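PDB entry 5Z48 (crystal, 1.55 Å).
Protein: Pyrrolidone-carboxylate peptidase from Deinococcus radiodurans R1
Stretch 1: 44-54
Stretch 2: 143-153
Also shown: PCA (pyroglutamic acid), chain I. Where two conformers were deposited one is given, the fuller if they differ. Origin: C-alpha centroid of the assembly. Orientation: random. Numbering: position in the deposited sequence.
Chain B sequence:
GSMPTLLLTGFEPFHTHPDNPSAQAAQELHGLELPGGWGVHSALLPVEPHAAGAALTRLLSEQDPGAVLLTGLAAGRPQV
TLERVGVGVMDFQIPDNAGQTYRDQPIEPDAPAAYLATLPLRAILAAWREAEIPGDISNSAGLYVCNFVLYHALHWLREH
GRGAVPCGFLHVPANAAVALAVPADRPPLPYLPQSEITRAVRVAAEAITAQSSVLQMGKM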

# COMPACT_ATOMS: atom_id res chain seq x y z
N LEU B 44 -22.33 -23.23 -0.90
CA LEU B 44 -21.39 -22.62 0.01
C LEU B 44 -20.48 -23.68 0.60
O LEU B 44 -20.91 -24.79 0.92
CB LEU B 44 -22.12 -21.89 1.11
CG LEU B 44 -22.92 -20.70 0.59
CD1 LEU B 44 -23.42 -19.93 1.81
CD2 LEU B 44 -22.13 -19.79 -0.37
N LEU B 45 -19.21 -23.33 0.69
CA LEU B 45 -18.19 -24.19 1.30
C LEU B 45 -17.74 -23.67 2.66
O LEU B 45 -17.65 -22.45 2.88
CB LEU B 45 -16.97 -24.26 0.38
CG LEU B 45 -17.29 -24.79 -1.05
CD1 LEU B 45 -16.04 -24.73 -1.95
CD2 LEU B 45 -17.78 -26.22 -1.04
N PRO B 46 -17.40 -24.56 3.59
CA PRO B 46 -16.81 -24.12 4.85
C PRO B 46 -15.36 -23.70 4.65
O PRO B 46 -14.67 -24.17 3.73
CB PRO B 46 -16.89 -25.36 5.73
CG PRO B 46 -16.72 -26.50 4.71
CD PRO B 46 -17.48 -26.03 3.48
N VAL B 47 -14.88 -22.82 5.53
CA VAL B 47 -13.47 -22.38 5.48
C VAL B 47 -12.65 -23.33 6.32
O VAL B 47 -12.19 -23.00 7.42
CB VAL B 47 -13.31 -20.92 5.92
CG1 VAL B 47 -11.89 -20.45 5.66
CG2 VAL B 47 -14.20 -20.04 5.09
N GLU B 48 -12.48 -24.55 5.83
CA GLU B 48 -11.75 -25.60 6.51
C GLU B 48 -11.47 -26.61 5.42
O GLU B 48 -12.44 -27.07 4.77
CB GLU B 48 -12.58 -26.21 7.66
CG GLU B 48 -11.79 -27.17 8.57
CD GLU B 48 -11.60 -28.52 7.89
OE1 GLU B 48 -10.44 -28.89 7.63
OE2 GLU B 48 -12.64 -29.18 7.60
N PRO B 49 -10.20 -26.96 5.14
CA PRO B 49 -9.90 -27.68 3.88
C PRO B 49 -10.46 -29.08 3.79
O PRO B 49 -10.90 -29.46 2.70
CB PRO B 49 -8.37 -27.70 3.83
CG PRO B 49 -7.95 -27.50 5.29
CD PRO B 49 -8.97 -26.57 5.86
N HIS B 50 -10.46 -29.86 4.87
CA HIS B 50 -10.95 -31.23 4.76
C HIS B 50 -12.42 -31.24 4.39
O HIS B 50 -12.83 -31.93 3.45
CB HIS B 50 -10.69 -31.98 6.05
CG HIS B 50 -9.23 -32.09 6.37
ND1 HIS B 50 -8.32 -32.56 5.45
CD2 HIS B 50 -8.52 -31.72 7.46
CE1 HIS B 50 -7.11 -32.52 5.98
NE2 HIS B 50 -7.20 -32.02 7.20
N ALA B 51 -13.22 -30.44 5.09
CA ALA B 51 -14.65 -30.44 4.80
C ALA B 51 -14.95 -29.76 3.47
O ALA B 51 -15.86 -30.18 2.74
CB ALA B 51 -15.43 -29.77 5.93
N ALA B 52 -14.19 -28.71 3.13
CA ALA B 52 -14.41 -28.04 1.85
C ALA B 52 -14.08 -28.98 0.69
O ALA B 52 -14.83 -29.04 -0.29
CB ALA B 52 -13.60 -26.75 1.77
N GLY B 53 -12.98 -29.74 0.80
CA GLY B 53 -12.66 -30.69 -0.24
C GLY B 53 -13.71 -31.78 -0.40
O GLY B 53 -14.06 -32.15 -1.53
N ALA B 54 -14.21 -32.31 0.73
CA ALA B 54 -15.22 -33.36 0.66
C ALA B 54 -16.49 -32.82 0.02
O ALA B 54 -17.11 -33.50 -0.81
CB ALA B 54 -15.51 -33.90 2.05
N LEU B 143 -2.02 -19.51 0.00
CA LEU B 143 -1.92 -20.95 0.28
C LEU B 143 -2.92 -21.35 1.38
O LEU B 143 -2.70 -22.31 2.11
CB LEU B 143 -0.48 -21.35 0.63
CG LEU B 143 0.48 -21.08 -0.56
CD1 LEU B 143 1.87 -21.50 -0.09
CD2 LEU B 143 0.13 -21.87 -1.83
N TYR B 144 -4.04 -20.61 1.48
CA TYR B 144 -5.10 -20.86 2.46
C TYR B 144 -6.21 -21.67 1.78
O TYR B 144 -5.92 -22.44 0.87
CB TYR B 144 -5.56 -19.51 3.01
CG TYR B 144 -6.45 -19.44 4.26
CD1 TYR B 144 -6.17 -20.10 5.47
CD2 TYR B 144 -7.55 -18.60 4.24
CE1 TYR B 144 -6.99 -19.94 6.60
CE2 TYR B 144 -8.37 -18.43 5.36
CZ TYR B 144 -8.08 -19.09 6.54
OH TYR B 144 -8.90 -18.91 7.64
N VAL B 145 -7.45 -21.53 2.21
CA VAL B 145 -8.46 -22.50 1.79
C VAL B 145 -8.92 -22.24 0.35
O VAL B 145 -9.28 -23.20 -0.36
CB VAL B 145 -9.65 -22.54 2.79
CG1 VAL B 145 -10.59 -23.74 2.51
CG2 VAL B 145 -9.17 -22.69 4.24
N CYS B 146 -8.91 -20.98 -0.14
CA CYS B 146 -9.28 -20.72 -1.54
C CYS B 146 -8.30 -21.39 -2.49
O CYS B 146 -8.70 -22.06 -3.44
CB CYS B 146 -9.31 -19.21 -1.81
SG CYS B 146 -10.69 -18.37 -0.92
N ASN B 147 -7.00 -21.22 -2.26
CA ASN B 147 -6.05 -21.95 -3.09
C ASN B 147 -6.27 -23.45 -3.00
O ASN B 147 -6.19 -24.16 -4.02
CB ASN B 147 -4.64 -21.62 -2.61
CG ASN B 147 -3.60 -22.44 -3.36
OD1 ASN B 147 -3.26 -22.10 -4.51
ND2 ASN B 147 -3.11 -23.50 -2.74
N PHE B 148 -6.51 -23.96 -1.79
CA PHE B 148 -6.73 -25.40 -1.61
C PHE B 148 -7.84 -25.90 -2.52
O PHE B 148 -7.67 -26.93 -3.18
CB PHE B 148 -7.01 -25.71 -0.14
CG PHE B 148 -7.45 -27.13 0.09
CD1 PHE B 148 -8.81 -27.48 0.00
CD2 PHE B 148 -6.50 -28.11 0.32
CE1 PHE B 148 -9.22 -28.80 0.18
CE2 PHE B 148 -6.91 -29.44 0.51
CZ PHE B 148 -8.26 -29.77 0.41
N VAL B 149 -8.99 -25.19 -2.57
CA VAL B 149 -10.11 -25.75 -3.35
C VAL B 149 -9.85 -25.61 -4.85
O VAL B 149 -10.32 -26.45 -5.64
CB VAL B 149 -11.48 -25.17 -2.94
CG1 VAL B 149 -11.88 -25.57 -1.51
CG2 VAL B 149 -11.59 -23.64 -3.15
N LEU B 150 -9.06 -24.61 -5.25
CA LEU B 150 -8.71 -24.45 -6.65
C LEU B 150 -7.86 -25.62 -7.10
O LEU B 150 -8.18 -26.29 -8.09
CB LEU B 150 -7.96 -23.12 -6.85
CG LEU B 150 -7.46 -22.87 -8.27
CD1 LEU B 150 -8.61 -22.91 -9.30
CD2 LEU B 150 -6.68 -21.56 -8.36
N TYR B 151 -6.79 -25.92 -6.34
CA TYR B 151 -5.97 -27.09 -6.63
C TYR B 151 -6.82 -28.36 -6.58
O TYR B 151 -6.71 -29.23 -7.46
CB TYR B 151 -4.79 -27.16 -5.65
CG TYR B 151 -3.85 -28.30 -5.91
CD1 TYR B 151 -4.13 -29.59 -5.46
CD2 TYR B 151 -2.67 -28.11 -6.62
CE1 TYR B 151 -3.28 -30.66 -5.74
CE2 TYR B 151 -1.78 -29.15 -6.89
CZ TYR B 151 -2.10 -30.44 -6.45
OH TYR B 151 -1.26 -31.50 -6.72
N HIS B 152 -7.62 -28.51 -5.52
CA HIS B 152 -8.43 -29.71 -5.35
C HIS B 152 -9.34 -29.95 -6.55
O HIS B 152 -9.44 -31.09 -7.06
CB HIS B 152 -9.25 -29.57 -4.07
CG HIS B 152 -10.14 -30.73 -3.80
ND1 HIS B 152 -9.77 -31.78 -2.98
CD2 HIS B 152 -11.39 -31.01 -4.23
CE1 HIS B 152 -10.76 -32.65 -2.92
NE2 HIS B 152 -11.75 -32.22 -3.69
N ALA B 153 -10.03 -28.91 -7.02
CA ALA B 153 -10.97 -29.10 -8.12
C ALA B 153 -10.23 -29.44 -9.42
O ALA B 153 -10.67 -30.33 -10.17
CB ALA B 153 -11.82 -27.84 -8.30
N PCA I . -11.01 -16.24 1.47
CA PCA I . -10.01 -17.09 2.10
CB PCA I . -10.71 -18.36 2.61
CG PCA I . -12.22 -18.17 2.40
CD PCA I . -12.30 -16.87 1.64
OE PCA I . -13.37 -16.42 1.23
C PCA I . -8.84 -17.34 1.12
O PCA I . -8.19 -18.39 1.12
OXT PCA I . -8.55 -16.48 0.25

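Two helices can pack without a single hydrogen bond between them, and a small residue on one can let side chains of the other come near its backbone. The contact between residues 44-54 and 143-153 of this pyrrolidone-carboxylate peptidase illustrates the principle. The helices run in broadly the same direction, their axes 35° apart and 9.9 Å from each other at closest approach, and contacts recur about one helical turn apart, at Val145, Phe148, Val149 and His152.

The walk begins at Tyr144, the N-cap residue of the second helix. Its CA-to-CB bond points sideways, yet the end of the side chain comes nearer to the first stretch, where OH lies 3.9 Å from Val47 CG1. The other methyl of Val47, CG2, is 3.8 Å from CG of the bound pyroglutamic acid, so this valine touches both the protein partner and the ligand.

Val145 follows, pointing toward the start of the first helix and covered more extensively by the other stretch than any other residue here. Its CG2 meets Val47 CG1 at 3.8 Å and Pro49 CD at 4.2 Å, while its CG1 lies 3.9 Å from the backbone N of Glu48 and 4.3 Å from Ala52 CB. The side chain of Glu48 itself is occupied with capping its own helix: OE1 accepts from His50 N and OE2 from Ala51 N, each at 2.9 Å.

Cys146 turns from the interface to the ligand, its backbone N donating a hydrogen bond to PCA O at 3.0 Å. Asn147 likewise makes no contact with the first stretch.

Phe148 brings the chain back. Pro49 CB sits 3.7 Å from the centroid of the aromatic ring and almost exactly on its normal, a CH-pi contact over the face. CE1 approaches Pro49 O to 3.1 Å, while Gly53 N lies at the ring's edge, 3.9 Å from CE1; these two backbone atoms are already hydrogen-bonded to each other within the first helix.

Val149 adds a purely apolar contact, with CG1 3.9 Å from Ala52 CB and 4.3 Å from Leu45 CD1, extending the packing to the strand before the helix.

One turn beyond Phe148, His152 lays its ring against Gly53, whose CA stands 3.9 Å from the ring centroid, over one face. An ideal CB on this glycine would lie only 3.3 Å from both Phe148 CE1 and His152 CE1, a tight fit. Although His152 NE2 is 3.2 Å from Gly53 O, the angle is too poor for a hydrogen bond, and NE2 is satisfied elsewhere in the structure.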